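Local coordinates for protein lysine/ornithine decarboxylase (PDB 2PLJ) that catalyses the decarboxylation of lysine and ornithine, probably with pyridoxal phosphate as cofactor, to give cadaverine and putrescine, at residues Leu58-Asp63 against Ala297-Ser302; Cys145-Val150 against Glu167-Leu172; Gly323-Phe328 against Thr358-Asp363; Leu340-Gln345 against Pro372-Gly377. All coordinates share one frame; numbering follows the deposited sequence. Where two conformers were deposited one is given.

Interaction 1: Leu58-Asp63 against Ala297-Ser302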
loop_
_atom_site.group_PDB
_atom_site.type_symbol
_atom_site.label_atom_id
_atom_site.label_comp_id
_atom_site.label_asym_id
_atom_site.label_seq_id
_atom_site.Cartn_x
_atom_site.Cartn_y
_atom_site.Cartn_z
ATOM N N LEU A 58 -3.026 -16.257 4.300
ATOM C CA LEU A 58 -2.010 -16.036 5.320
ATOM C C LEU A 58 -2.362 -16.974 6.495
ATOM O O LEU A 58 -3.447 -16.857 7.074
ATOM C CB LEU A 58 -2.029 -14.580 5.765
ATOM C CG LEU A 58 -1.574 -13.589 4.693
ATOM C CD1 LEU A 58 -1.944 -12.195 5.114
ATOM C CD2 LEU A 58 -0.058 -13.647 4.507
ATOM N N LEU A 59 -1.467 -17.904 6.815
ATOM C CA LEU A 59 -1.712 -18.860 7.892
ATOM C C LEU A 59 -1.096 -18.322 9.185
ATOM O O LEU A 59 0.124 -18.208 9.294
ATOM C CB LEU A 59 -1.169 -20.257 7.551
ATOM C CG LEU A 59 -1.619 -20.828 6.195
ATOM C CD1 LEU A 59 -1.015 -22.222 6.007
ATOM C CD2 LEU A 59 -3.164 -20.851 6.109
ATOM N N LEU A 60 -1.950 -18.000 10.137
ATOM C CA LEU A 60 -1.522 -17.439 11.418
ATOM C C LEU A 60 -1.521 -18.526 12.495
ATOM O O LEU A 60 -2.550 -19.144 12.797
ATOM C CB LEU A 60 -2.484 -16.315 11.818
ATOM C CG LEU A 60 -2.418 -15.864 13.289
ATOM C CD1 LEU A 60 -1.013 -15.238 13.539
ATOM C CD2 LEU A 60 -3.553 -14.848 13.560
ATOM N N ASP A 61 -0.344 -18.757 13.063
ATOM C CA ASP A 61 -0.206 -19.819 14.065
ATOM C C ASP A 61 -0.075 -19.173 15.452
ATOM O O ASP A 61 0.992 -18.607 15.801
ATOM C CB ASP A 61 1.011 -20.702 13.751
ATOM C CG ASP A 61 1.169 -21.869 14.742
ATOM O OD1 ASP A 61 0.375 -21.947 15.714
ATOM O OD2 ASP A 61 2.109 -22.692 14.547
ATOM N N CYS A 62 -1.158 -19.236 16.255
ATOM C CA CYS A 62 -1.140 -18.626 17.609
ATOM C C CYS A 62 -0.091 -19.219 18.562
ATOM O O CYS A 62 0.295 -18.580 19.530
ATOM C CB CYS A 62 -2.518 -18.704 18.264
ATOM S SG CYS A 62 -3.705 -17.697 17.317
ATOM N N ASP A 63 0.334 -20.450 18.303
ATOM C CA ASP A 63 1.410 -21.059 19.116
ATOM C C ASP A 63 2.684 -20.229 18.973
ATOM O O ASP A 63 3.455 -20.046 19.933
ATOM C CB ASP A 63 1.676 -22.497 18.646
ATOM C CG ASP A 63 0.600 -23.473 19.088
ATOM O OD1 ASP A 63 -0.060 -23.257 20.142
ATOM O OD2 ASP A 63 0.465 -24.504 18.396
ATOM N N ALA A 297 5.892 -11.338 13.557
ATOM C CA ALA A 297 6.480 -11.651 12.237
ATOM C C ALA A 297 6.592 -13.172 11.923
ATOM O O ALA A 297 6.206 -13.600 10.832
ATOM C CB ALA A 297 7.842 -10.928 12.024
ATOM N N PRO A 298 7.157 -13.968 12.854
ATOM C CA PRO A 298 7.383 -15.410 12.553
ATOM C C PRO A 298 6.117 -16.242 12.543
ATOM O O PRO A 298 6.145 -17.419 12.130
ATOM C CB PRO A 298 8.272 -15.859 13.714
ATOM C CG PRO A 298 8.907 -14.573 14.246
ATOM C CD PRO A 298 7.775 -13.577 14.138
ATOM N N ALA A 299 5.013 -15.649 12.981
ATOM C CA ALA A 299 3.784 -16.407 13.234
ATOM C C ALA A 299 2.910 -16.590 11.987
ATOM O O ALA A 299 1.884 -17.301 12.058
ATOM C CB ALA A 299 2.975 -15.747 14.366
ATOM N N VAL A 300 3.296 -15.990 10.865
ATOM C CA VAL A 300 2.440 -16.046 9.678
ATOM C C VAL A 300 3.225 -16.603 8.493
ATOM O O VAL A 300 4.381 -16.224 8.272
ATOM C CB VAL A 300 1.809 -14.648 9.331
ATOM C CG1 VAL A 300 1.024 -14.697 8.012
ATOM C CG2 VAL A 300 0.929 -14.130 10.502
ATOM N N THR A 301 2.588 -17.503 7.754
ATOM C CA THR A 301 3.140 -18.058 6.515
ATOM C C THR A 301 2.218 -17.677 5.372
ATOM O O THR A 301 1.008 -17.883 5.482
ATOM C CB THR A 301 3.147 -19.589 6.649
ATOM O OG1 THR A 301 3.936 -19.940 7.794
ATOM C CG2 THR A 301 3.765 -20.239 5.373
ATOM N N SER A 302 2.760 -17.132 4.285
ATOM C CA SER A 302 1.901 -16.732 3.162
ATOM C C SER A 302 1.840 -17.867 2.154
ATOM O O SER A 302 2.795 -18.628 2.024
ATOM C CB SER A 302 2.409 -15.463 2.473
ATOM O OG SER A 302 3.718 -15.676 1.918
HETATM O O HOH W 1 2.360 -19.874 10.081
#
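L58-D61 and V300-S302 run antiparallel as neighbouring strands, their short axes 4.5 Å apart and their directions at 163°. L59 and T301 form the hydrogen-bonded pair, flanked by the non-hydrogen-bonded pairs L58-S302 and L60-V300. L59 N gives an almost straight bond to T301 O (2.8 Å), and T301 N answers to L59 O (3.0 Å). D61 N carries the pairing past the bridges to A299 O at 2.8 Å, nearly in line with that carbonyl. L59 O has a second donor, a water 2.9 Å away that is also hydrogen-bonded to T301 OG1 on the face shared by the L59 and T301 side chains. On the other face V300 forks between two leucines. Its CG1, set opposite the backbone N by a chi1 of 175°, meets L58 CB and L58 CD2, each at 3.8 Å, while CG2 faces L60 CD1. The end of L58 leans on across the strand, bringing CD2 to 3.7 Å from S302 CB, and L60 CD1 also brushes the A299 methyl. D61 directs its carboxylate away from A299: it is the N-cap of the following helix, OD1 accepting from D63 N above the carboxylate plane and also from N408 ND2. Strand 403-407 bonds to the backbone of L58, L60 and C62, while V93 of helix 91-100 packs on L60. The pair thus lies where the beta domain of a beta/alpha-barrel decarboxylase meets its barrel: the chain leaves the sheet through helix 62-75 and comes back into it at V300.

Interaction 2: Cys145-Val150 against Glu167-Leu172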
loop_
_atom_site.group_PDB
_atom_site.type_symbol
_atom_site.label_atom_id
_atom_site.label_comp_id
_atom_site.label_asym_id
_atom_site.label_seq_id
_atom_site.Cartn_x
_atom_site.Cartn_y
_atom_site.Cartn_z
ATOM N N CYS A 145 -7.946 4.588 28.296
ATOM C CA CYS A 145 -6.511 4.716 28.106
ATOM C C CYS A 145 -6.116 6.142 28.475
ATOM O O CYS A 145 -6.603 7.105 27.850
ATOM C CB CYS A 145 -6.122 4.388 26.655
ATOM S SG CYS A 145 -4.344 4.522 26.398
ATOM N N ASN A 146 -5.231 6.270 29.455
ATOM C CA ASN A 146 -4.866 7.592 29.984
ATOM C C ASN A 146 -3.364 7.907 29.960
ATOM O O ASN A 146 -2.911 8.883 30.582
ATOM C CB ASN A 146 -5.436 7.775 31.399
ATOM C CG ASN A 146 -4.993 6.683 32.361
ATOM O OD1 ASN A 146 -3.939 6.078 32.197
ATOM N ND2 ASN A 146 -5.813 6.425 33.384
ATOM N N VAL A 147 -2.591 7.055 29.270
ATOM C CA VAL A 147 -1.162 7.280 29.094
ATOM C C VAL A 147 -0.949 7.675 27.622
ATOM O O VAL A 147 -1.385 6.944 26.699
ATOM C CB VAL A 147 -0.310 6.012 29.402
ATOM C CG1 VAL A 147 1.215 6.290 29.169
ATOM C CG2 VAL A 147 -0.527 5.530 30.852
ATOM N N PHE A 148 -0.282 8.813 27.410
ATOM C CA PHE A 148 -0.053 9.345 26.055
ATOM C C PHE A 148 1.399 9.782 25.953
ATOM O O PHE A 148 2.075 9.931 26.980
ATOM C CB PHE A 148 -0.949 10.544 25.759
ATOM C CG PHE A 148 -2.414 10.199 25.739
ATOM C CD1 PHE A 148 -3.016 9.746 24.548
ATOM C CD2 PHE A 148 -3.179 10.291 26.908
ATOM C CE1 PHE A 148 -4.357 9.380 24.511
ATOM C CE2 PHE A 148 -4.528 9.952 26.893
ATOM C CZ PHE A 148 -5.129 9.483 25.704
ATOM N N VAL A 149 1.847 10.015 24.720
ATOM C CA VAL A 149 3.224 10.437 24.477
ATOM C C VAL A 149 3.222 11.865 23.950
ATOM O O VAL A 149 2.350 12.234 23.127
ATOM C CB VAL A 149 3.897 9.501 23.408
ATOM C CG1 VAL A 149 5.176 10.162 22.796
ATOM C CG2 VAL A 149 4.172 8.091 23.978
ATOM N N VAL A 150 4.200 12.657 24.385
ATOM C CA VAL A 150 4.477 13.950 23.765
ATOM C C VAL A 150 5.954 14.057 23.452
ATOM O O VAL A 150 6.777 13.470 24.155
ATOM C CB VAL A 150 4.008 15.142 24.631
ATOM C CG1 VAL A 150 2.491 15.060 24.850
ATOM C CG2 VAL A 150 4.772 15.206 25.967
ATOM N N GLU A 167 -1.515 10.856 32.179
ATOM C CA GLU A 167 -0.094 10.945 32.523
ATOM C C GLU A 167 0.696 10.720 31.233
ATOM O O GLU A 167 0.306 9.911 30.398
ATOM C CB GLU A 167 0.318 9.947 33.608
ATOM C CG GLU A 167 -0.051 8.496 33.309
ATOM C CD GLU A 167 0.317 7.516 34.431
ATOM O OE1 GLU A 167 0.826 7.958 35.483
ATOM O OE2 GLU A 167 0.071 6.304 34.262
ATOM N N LEU A 168 1.781 11.464 31.069
ATOM C CA LEU A 168 2.468 11.509 29.767
ATOM C C LEU A 168 3.869 10.885 29.805
ATOM O O LEU A 168 4.625 11.051 30.784
ATOM C CB LEU A 168 2.601 12.977 29.324
ATOM C CG LEU A 168 1.293 13.786 29.239
ATOM C CD1 LEU A 168 1.612 15.188 28.794
ATOM C CD2 LEU A 168 0.321 13.086 28.274
ATOM N N LEU A 169 4.220 10.204 28.716
ATOM C CA LEU A 169 5.599 9.792 28.458
ATOM C C LEU A 169 6.199 10.815 27.505
ATOM O O LEU A 169 5.574 11.155 26.479
ATOM C CB LEU A 169 5.651 8.394 27.816
ATOM C CG LEU A 169 5.198 7.234 28.714
ATOM C CD1 LEU A 169 4.939 5.956 27.867
ATOM C CD2 LEU A 169 6.208 6.976 29.828
ATOM N N VAL A 170 7.409 11.285 27.815
ATOM C CA VAL A 170 8.098 12.238 26.944
ATOM C C VAL A 170 9.068 11.449 26.082
ATOM O O VAL A 170 9.934 10.762 26.613
ATOM C CB VAL A 170 8.878 13.332 27.743
ATOM C CG1 VAL A 170 9.516 14.295 26.752
ATOM C CG2 VAL A 170 7.916 14.071 28.683
ATOM N N ARG A 171 8.884 11.514 24.761
ATOM C CA ARG A 171 9.647 10.681 23.855
ATOM C C ARG A 171 10.891 11.450 23.411
ATOM O O ARG A 171 10.775 12.583 22.917
ATOM C CB ARG A 171 8.819 10.291 22.624
ATOM C CG ARG A 171 9.666 9.485 21.618
ATOM C CD ARG A 171 8.770 8.825 20.594
ATOM N NE ARG A 171 9.551 8.256 19.503
ATOM C CZ ARG A 171 9.031 7.612 18.446
ATOM N NH1 ARG A 171 7.723 7.368 18.354
ATOM N NH2 ARG A 171 9.844 7.185 17.468
ATOM N N LEU A 172 12.043 10.825 23.604
ATOM C CA LEU A 172 13.343 11.392 23.187
ATOM C C LEU A 172 13.824 10.731 21.901
ATOM O O LEU A 172 13.500 9.570 21.630
ATOM C CB LEU A 172 14.403 11.199 24.280
ATOM C CG LEU A 172 14.364 12.142 25.486
ATOM C CD1 LEU A 172 13.133 11.881 26.331
ATOM C CD2 LEU A 172 15.621 12.064 26.349
HETATM O O HOH W 2 -2.313 5.290 33.931
#
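V147 CG2 rests against the E167 side chain, 3.5 Å from OE2, and V147 CG1 lies 4.0 Å from L169 CD1. Further along this face V149 CG1 presses on R171 CB at 3.6 Å. On the reverse face the contacts across the strands are apolar: F148 CB meets one methyl of L168, CD2, at 3.8 Å, and V150 CG1 meets the other, CD1. Between the two faces runs a parallel ladder of five backbone bonds, from E167 N to N146 O at one end to R171 N to V150 O at the other; the shortest, L169 N to F148 O, measures 2.8 Å. The short strand axes diverge by 32°, the twist of adjacent strands in the eight-stranded parallel beta/alpha barrel. Here 147-150 and 167-171 are consecutive strands of that barrel, joined as a beta-alpha-beta unit through helix 153-157. E167 CG stands between the backbone N and the carbonyl carbon (chi1 53°), and the extended chain beyond it carries the carboxylate across V147, near CG2. A water donates to both E167 OE2 and N146 OD1. The acid is held by two salt bridges from the next strand, OE1 to R207 and OE2 to K209, while N146 has a magnesium ion about 4 Å from its side chain. R171, by contrast, runs out fully extended beyond CB (chi1 176°) past F187 and H214, so that its side chain comes within about 3 Å of the putrescine-cofactor adduct. On the outer face, I197 of helix 191-203 packs on V150 and V170, and the F148 ring meets those of H127 and F159.

Interaction 3: Gly323-Phe328 against Thr358-Asp363. With P3T ((4-{[(4-aminobutyl)amino]methyl}-5-hydroxy-6-methylpyridin-3-yl)methyl dihydrogen phosphate), chain E.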
loop_
_atom_site.group_PDB
_atom_site.type_symbol
_atom_site.label_atom_id
_atom_site.label_comp_id
_atom_site.label_asym_id
_atom_site.label_seq_id
_atom_site.Cartn_x
_atom_site.Cartn_y
_atom_site.Cartn_z
ATOM N N GLY A 323 0.933 -10.127 -4.193
ATOM C CA GLY A 323 2.137 -9.393 -4.560
ATOM C C GLY A 323 2.297 -8.093 -3.786
ATOM O O GLY A 323 1.814 -7.989 -2.661
ATOM N N ILE A 324 2.993 -7.134 -4.398
ATOM C CA ILE A 324 3.438 -5.921 -3.679
ATOM C C ILE A 324 2.313 -4.981 -3.320
ATOM O O ILE A 324 2.490 -4.102 -2.466
ATOM C CB ILE A 324 4.541 -5.125 -4.439
ATOM C CG1 ILE A 324 3.892 -4.229 -5.512
ATOM C CG2 ILE A 324 5.675 -6.080 -4.903
ATOM C CD1 ILE A 324 4.842 -3.211 -6.146
ATOM N N TYR A 325 1.141 -5.159 -3.948
ATOM C CA TYR A 325 -0.048 -4.373 -3.548
ATOM C C TYR A 325 -0.881 -5.097 -2.493
ATOM O O TYR A 325 -1.925 -4.587 -2.034
ATOM C CB TYR A 325 -0.892 -4.075 -4.776
ATOM C CG TYR A 325 -0.275 -2.992 -5.650
ATOM C CD1 TYR A 325 -0.379 -1.624 -5.288
ATOM C CD2 TYR A 325 0.425 -3.319 -6.822
ATOM C CE1 TYR A 325 0.179 -0.620 -6.069
ATOM C CE2 TYR A 325 0.954 -2.315 -7.615
ATOM C CZ TYR A 325 0.811 -0.968 -7.242
ATOM O OH TYR A 325 1.359 0.008 -8.049
ATOM N N GLY A 326 -0.385 -6.275 -2.117
ATOM C CA GLY A 326 -1.052 -7.155 -1.159
ATOM C C GLY A 326 -0.130 -7.528 -0.002
ATOM O O GLY A 326 0.410 -6.651 0.686
ATOM N N SER A 327 0.066 -8.837 0.214
ATOM C CA SER A 327 0.827 -9.299 1.384
ATOM C C SER A 327 2.294 -8.967 1.304
ATOM O O SER A 327 2.970 -8.855 2.346
ATOM C CB SER A 327 0.692 -10.816 1.605
ATOM O OG SER A 327 -0.659 -11.227 1.624
ATOM N N PHE A 328 2.781 -8.734 0.068
ATOM C CA PHE A 328 4.198 -8.372 -0.140
ATOM C C PHE A 328 4.438 -6.881 -0.210
ATOM O O PHE A 328 5.502 -6.429 -0.638
ATOM C CB PHE A 328 4.748 -9.106 -1.367
ATOM C CG PHE A 328 4.821 -10.593 -1.163
ATOM C CD1 PHE A 328 5.927 -11.178 -0.526
ATOM C CD2 PHE A 328 3.752 -11.417 -1.541
ATOM C CE1 PHE A 328 5.972 -12.578 -0.316
ATOM C CE2 PHE A 328 3.792 -12.814 -1.317
ATOM C CZ PHE A 328 4.900 -13.391 -0.710
ATOM N N THR A 358 -1.226 -7.749 -10.082
ATOM C CA THR A 358 -1.668 -6.506 -10.729
ATOM C C THR A 358 -1.029 -6.212 -12.073
ATOM O O THR A 358 -0.018 -6.812 -12.437
ATOM C CB THR A 358 -1.469 -5.259 -9.843
ATOM O OG1 THR A 358 -0.080 -4.926 -9.786
ATOM C CG2 THR A 358 -2.065 -5.481 -8.464
ATOM N N CYS A 359 -1.624 -5.278 -12.808
ATOM C CA CYS A 359 -1.120 -4.961 -14.167
ATOM C C CYS A 359 0.139 -4.088 -14.186
ATOM O O CYS A 359 0.681 -3.737 -15.253
ATOM C CB CYS A 359 -2.194 -4.360 -15.078
ATOM S SG CYS A 359 -3.289 -5.656 -15.793
ATOM N N ASP A 360 0.646 -3.804 -13.005
ATOM C CA ASP A 360 1.751 -2.917 -12.826
ATOM C C ASP A 360 3.077 -3.650 -12.969
ATOM O O ASP A 360 3.315 -4.664 -12.321
ATOM C CB ASP A 360 1.641 -2.331 -11.427
ATOM C CG ASP A 360 2.387 -1.055 -11.287
ATOM O OD1 ASP A 360 3.438 -0.892 -11.957
ATOM O OD2 ASP A 360 1.890 -0.204 -10.518
ATOM N N SER A 361 3.951 -3.130 -13.824
ATOM C CA SER A 361 5.293 -3.712 -13.953
ATOM C C SER A 361 6.105 -3.649 -12.636
ATOM O O SER A 361 7.012 -4.450 -12.425
ATOM C CB SER A 361 6.048 -3.073 -15.134
ATOM O OG SER A 361 6.139 -1.674 -14.934
ATOM N N VAL A 362 5.759 -2.724 -11.738
ATOM C CA VAL A 362 6.426 -2.600 -10.430
ATOM C C VAL A 362 6.058 -3.793 -9.518
ATOM O O VAL A 362 6.783 -4.103 -8.558
ATOM C CB VAL A 362 6.048 -1.264 -9.676
ATOM C CG1 VAL A 362 4.610 -1.294 -9.124
ATOM C CG2 VAL A 362 7.006 -1.020 -8.505
ATOM N N ASP A 363 4.937 -4.450 -9.825
ATOM C CA ASP A 363 4.453 -5.519 -8.964
ATOM C C ASP A 363 5.227 -6.818 -9.244
ATOM O O ASP A 363 4.747 -7.734 -9.925
ATOM C CB ASP A 363 2.950 -5.711 -9.143
ATOM C CG ASP A 363 2.364 -6.703 -8.154
ATOM O OD1 ASP A 363 3.133 -7.251 -7.311
ATOM O OD2 ASP A 363 1.126 -6.905 -8.211
HETATM O OAE P3T E . -3.352 5.785 -19.118
HETATM P PAU P3T E . -2.510 5.126 -17.923
HETATM O OAF P3T E . -3.316 5.413 -16.572
HETATM O OAC P3T E . -1.030 5.532 -17.890
HETATM O OAP P3T E . -2.466 3.586 -18.091
HETATM C CAM P3T E . -3.770 2.828 -18.014
HETATM C CAS P3T E . -3.489 1.381 -18.431
HETATM C CAH P3T E . -4.077 0.983 -19.644
HETATM N NAO P3T E . -3.886 -0.243 -20.105
HETATM C CAQ P3T E . -3.146 -1.174 -19.482
HETATM C CAA P3T E . -2.953 -2.590 -20.079
HETATM C CAR P3T E . -2.531 -0.834 -18.257
HETATM O OAD P3T E . -1.787 -1.742 -17.622
HETATM C CAT P3T E . -2.689 0.469 -17.726
HETATM C CAG P3T E . -2.088 0.778 -16.467
HETATM N NAN P3T E . -1.000 0.113 -16.061
HETATM C CAL P3T E . -0.265 0.283 -14.760
HETATM C CAK P3T E . -0.102 1.735 -14.310
HETATM C CAJ P3T E . 0.576 1.764 -12.915
HETATM C CAI P3T E . 0.877 3.213 -12.470
HETATM N NAB P3T E . 1.641 3.225 -11.200
#
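D363 reaches over to the I324 backbone, its OD1 accepting from I324 N at 2.9 Å from above the carboxylate plane. Its other oxygen, OD2, takes two donors from its own loop: T358 N, and T358 OG1 at 2.8 Å on the anti lone pair. Three bonds therefore fix the rotation of this buried carboxylate, and the edge of the Y325 ring faces OD2 in plane. Y325 OH donates to D360 OD2 at 2.5 Å, with ring and carboxylate planes 30° apart. D360 OD1 accepts from V362 N, 3.0 Å away, closing an Asx turn. D360 CG lies anti to its own N (chi1 -158°), which carries OD2 towards the ligand, 3.4 Å from P3T CAJ. Beside these polar bonds, I324 CD1 packs on V362 CG1 at 3.5 Å. G323 O is satisfied twice, by G326 N and F328 N from opposite faces. K186 NZ of the second subunit is hydrogen-bonded to the carbonyl oxygens of T358, D360 and D363. The adduct is hydrogen-bonded to G255, G292 and Y388, among others, of that subunit, so the loop 358-363 brings D360 into an active site shared across the dimer, and the Y325 bond probably helps to fix how its carboxylate meets the putrescine chain.

Interaction 4: Leu340-Gln345 against Pro372-Gly377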
loop_
_atom_site.group_PDB
_atom_site.type_symbol
_atom_site.label_atom_id
_atom_site.label_comp_id
_atom_site.label_asym_id
_atom_site.label_seq_id
_atom_site.Cartn_x
_atom_site.Cartn_y
_atom_site.Cartn_z
ATOM N N LEU A 340 11.414 -17.424 0.524
ATOM C CA LEU A 340 10.369 -17.960 -0.362
ATOM C C LEU A 340 10.700 -19.403 -0.719
ATOM O O LEU A 340 11.868 -19.751 -0.930
ATOM C CB LEU A 340 10.258 -17.122 -1.640
ATOM C CG LEU A 340 9.883 -15.632 -1.501
ATOM C CD1 LEU A 340 10.081 -14.904 -2.835
ATOM C CD2 LEU A 340 8.472 -15.461 -0.963
ATOM N N THR A 341 9.670 -20.237 -0.790
ATOM C CA THR A 341 9.862 -21.614 -1.207
ATOM C C THR A 341 8.655 -22.083 -2.015
ATOM O O THR A 341 7.687 -21.324 -2.224
ATOM C CB THR A 341 10.215 -22.537 0.023
ATOM O OG1 THR A 341 10.701 -23.806 -0.430
ATOM C CG2 THR A 341 9.027 -22.714 0.971
ATOM N N THR A 342 8.730 -23.317 -2.500
ATOM C CA THR A 342 7.621 -23.913 -3.228
ATOM C C THR A 342 7.390 -25.282 -2.629
ATOM O O THR A 342 8.304 -25.860 -2.031
ATOM C CB THR A 342 7.964 -24.052 -4.737
ATOM O OG1 THR A 342 9.216 -24.739 -4.877
ATOM C CG2 THR A 342 8.070 -22.673 -5.362
ATOM N N ILE A 343 6.167 -25.788 -2.753
ATOM C CA ILE A 343 5.892 -27.165 -2.330
ATOM C C ILE A 343 6.645 -28.106 -3.255
ATOM O O ILE A 343 7.347 -29.006 -2.779
ATOM C CB ILE A 343 4.378 -27.471 -2.242
ATOM C CG1 ILE A 343 3.752 -26.671 -1.082
ATOM C CG2 ILE A 343 4.128 -29.002 -2.063
ATOM C CD1 ILE A 343 2.236 -26.651 -1.090
ATOM N N LYS A 344 6.542 -27.850 -4.561
ATOM C CA LYS A 344 7.292 -28.616 -5.575
ATOM C C LYS A 344 8.790 -28.489 -5.347
ATOM O O LYS A 344 9.316 -27.379 -5.229
ATOM C CB LYS A 344 6.947 -28.138 -6.980
ATOM C CG LYS A 344 5.570 -28.557 -7.426
ATOM C CD LYS A 344 5.569 -29.033 -8.865
ATOM C CE LYS A 344 4.213 -29.616 -9.198
ATOM N NZ LYS A 344 3.764 -29.193 -10.548
ATOM N N GLN A 345 9.461 -29.635 -5.257
ATOM C CA GLN A 345 10.899 -29.685 -4.998
ATOM C C GLN A 345 11.556 -30.747 -5.879
ATOM O O GLN A 345 10.913 -31.723 -6.269
ATOM C CB GLN A 345 11.166 -29.992 -3.516
ATOM C CG GLN A 345 10.792 -28.861 -2.543
ATOM C CD GLN A 345 11.752 -27.682 -2.616
ATOM O OE1 GLN A 345 12.975 -27.868 -2.677
ATOM N NE2 GLN A 345 11.208 -26.463 -2.605
ATOM N N PRO A 372 12.039 -24.832 -9.333
ATOM C CA PRO A 372 11.632 -25.905 -10.220
ATOM C C PRO A 372 10.503 -25.415 -11.146
ATOM O O PRO A 372 9.851 -24.394 -10.855
ATOM C CB PRO A 372 11.135 -26.998 -9.259
ATOM C CG PRO A 372 10.863 -26.325 -7.996
ATOM C CD PRO A 372 11.750 -25.124 -7.913
ATOM N N LYS A 373 10.306 -26.107 -12.262
ATOM C CA LYS A 373 9.195 -25.792 -13.152
ATOM C C LYS A 373 7.857 -25.955 -12.416
ATOM O O LYS A 373 7.577 -27.016 -11.852
ATOM C CB LYS A 373 9.228 -26.664 -14.420
ATOM C CG LYS A 373 8.068 -26.437 -15.388
ATOM C CD LYS A 373 8.000 -24.986 -15.891
ATOM C CE LYS A 373 6.942 -24.799 -16.986
ATOM N NZ LYS A 373 5.518 -25.065 -16.587
ATOM N N LEU A 374 7.066 -24.885 -12.418
ATOM C CA LEU A 374 5.742 -24.888 -11.799
ATOM C C LEU A 374 4.632 -24.883 -12.838
ATOM O O LEU A 374 4.770 -24.266 -13.900
ATOM C CB LEU A 374 5.580 -23.646 -10.927
ATOM C CG LEU A 374 6.644 -23.435 -9.847
ATOM C CD1 LEU A 374 6.330 -22.126 -9.143
ATOM C CD2 LEU A 374 6.682 -24.625 -8.886
ATOM N N ASN A 375 3.538 -25.570 -12.521
ATOM C CA ASN A 375 2.299 -25.493 -13.289
ATOM C C ASN A 375 1.379 -24.403 -12.728
ATOM O O ASN A 375 1.469 -24.046 -11.535
ATOM C CB ASN A 375 1.557 -26.824 -13.199
ATOM C CG ASN A 375 2.341 -27.979 -13.793
ATOM O OD1 ASN A 375 2.406 -29.053 -13.205
ATOM N ND2 ASN A 375 2.929 -27.766 -14.957
ATOM N N ASN A 376 0.461 -23.907 -13.557
ATOM C CA ASN A 376 -0.570 -23.018 -13.025
ATOM C C ASN A 376 -1.279 -23.736 -11.891
ATOM O O ASN A 376 -1.536 -24.963 -11.973
ATOM C CB ASN A 376 -1.585 -22.597 -14.095
ATOM C CG ASN A 376 -0.952 -21.785 -15.224
ATOM O OD1 ASN A 376 0.179 -21.282 -15.104
ATOM N ND2 ASN A 376 -1.680 -21.662 -16.331
ATOM N N GLY A 377 -1.580 -22.965 -10.850
ATOM C CA GLY A 377 -2.160 -23.476 -9.610
ATOM C C GLY A 377 -1.156 -23.939 -8.564
ATOM O O GLY A 377 -1.537 -24.132 -7.395
#
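K344 O takes a 2.7 Å bond from T342 OG1, lying in its carbonyl plane, and the same oxygen rests on P372 CG at 3.3 Å. The turn leaving strand 340-342 thus packs on the loop between strands 369-372 and 379-382, at the margin of the beta domain that accompanies the beta/alpha barrel. T342 OG1 also skirts the proline ring, 3.9 Å from CG, the two side chains running past each other in opposite directions. L374 meets the other segment with both methyls: CD1 approaches T342 CG2, and CD2 lies 4.0 Å from K344 CB. Its backbone is well supplied with partners: N bonds to Y318 OH, and O accepts from Q309 NE2 and K373 NZ. Within the turn, Q345 folds back so that NE2 donates to T342 O at 3.0 Å, with T342 O close to the plane of the Q345 amide. N376, farther along the loop, bonds to N154 of the second subunit. The K344 chain bends at chi2 (-138°) and again at chi4, passing K373 O on its way to the acid D378. There its NZ forms a salt bridge with D378 OD2, the oxygen that also accepts from N375 N, and NZ stands 3.0 Å from N375 OD1.

How the interactions relate
From the N terminus, the chain passes through 58-63 and does not meet its partner until 297-302, so interaction 1 closes a loop holding the beta/alpha barrel. Interaction 2 is nested inside that loop, a short closure between successive barrel strands on the opposite side of the chain's centre, about 32 Å from interaction 1 between centres. Interactions 3 and 4 follow in series and cross each other, their segments alternating in the beta domain. Interactions 1 and 4 reach the same mixed sheet. F328 of interaction 3 touches both: its CZ lies 3.7 Å from S302 OG of interaction 1, and its CE1 lies 3.9 Å from L340 CD2 of interaction 4.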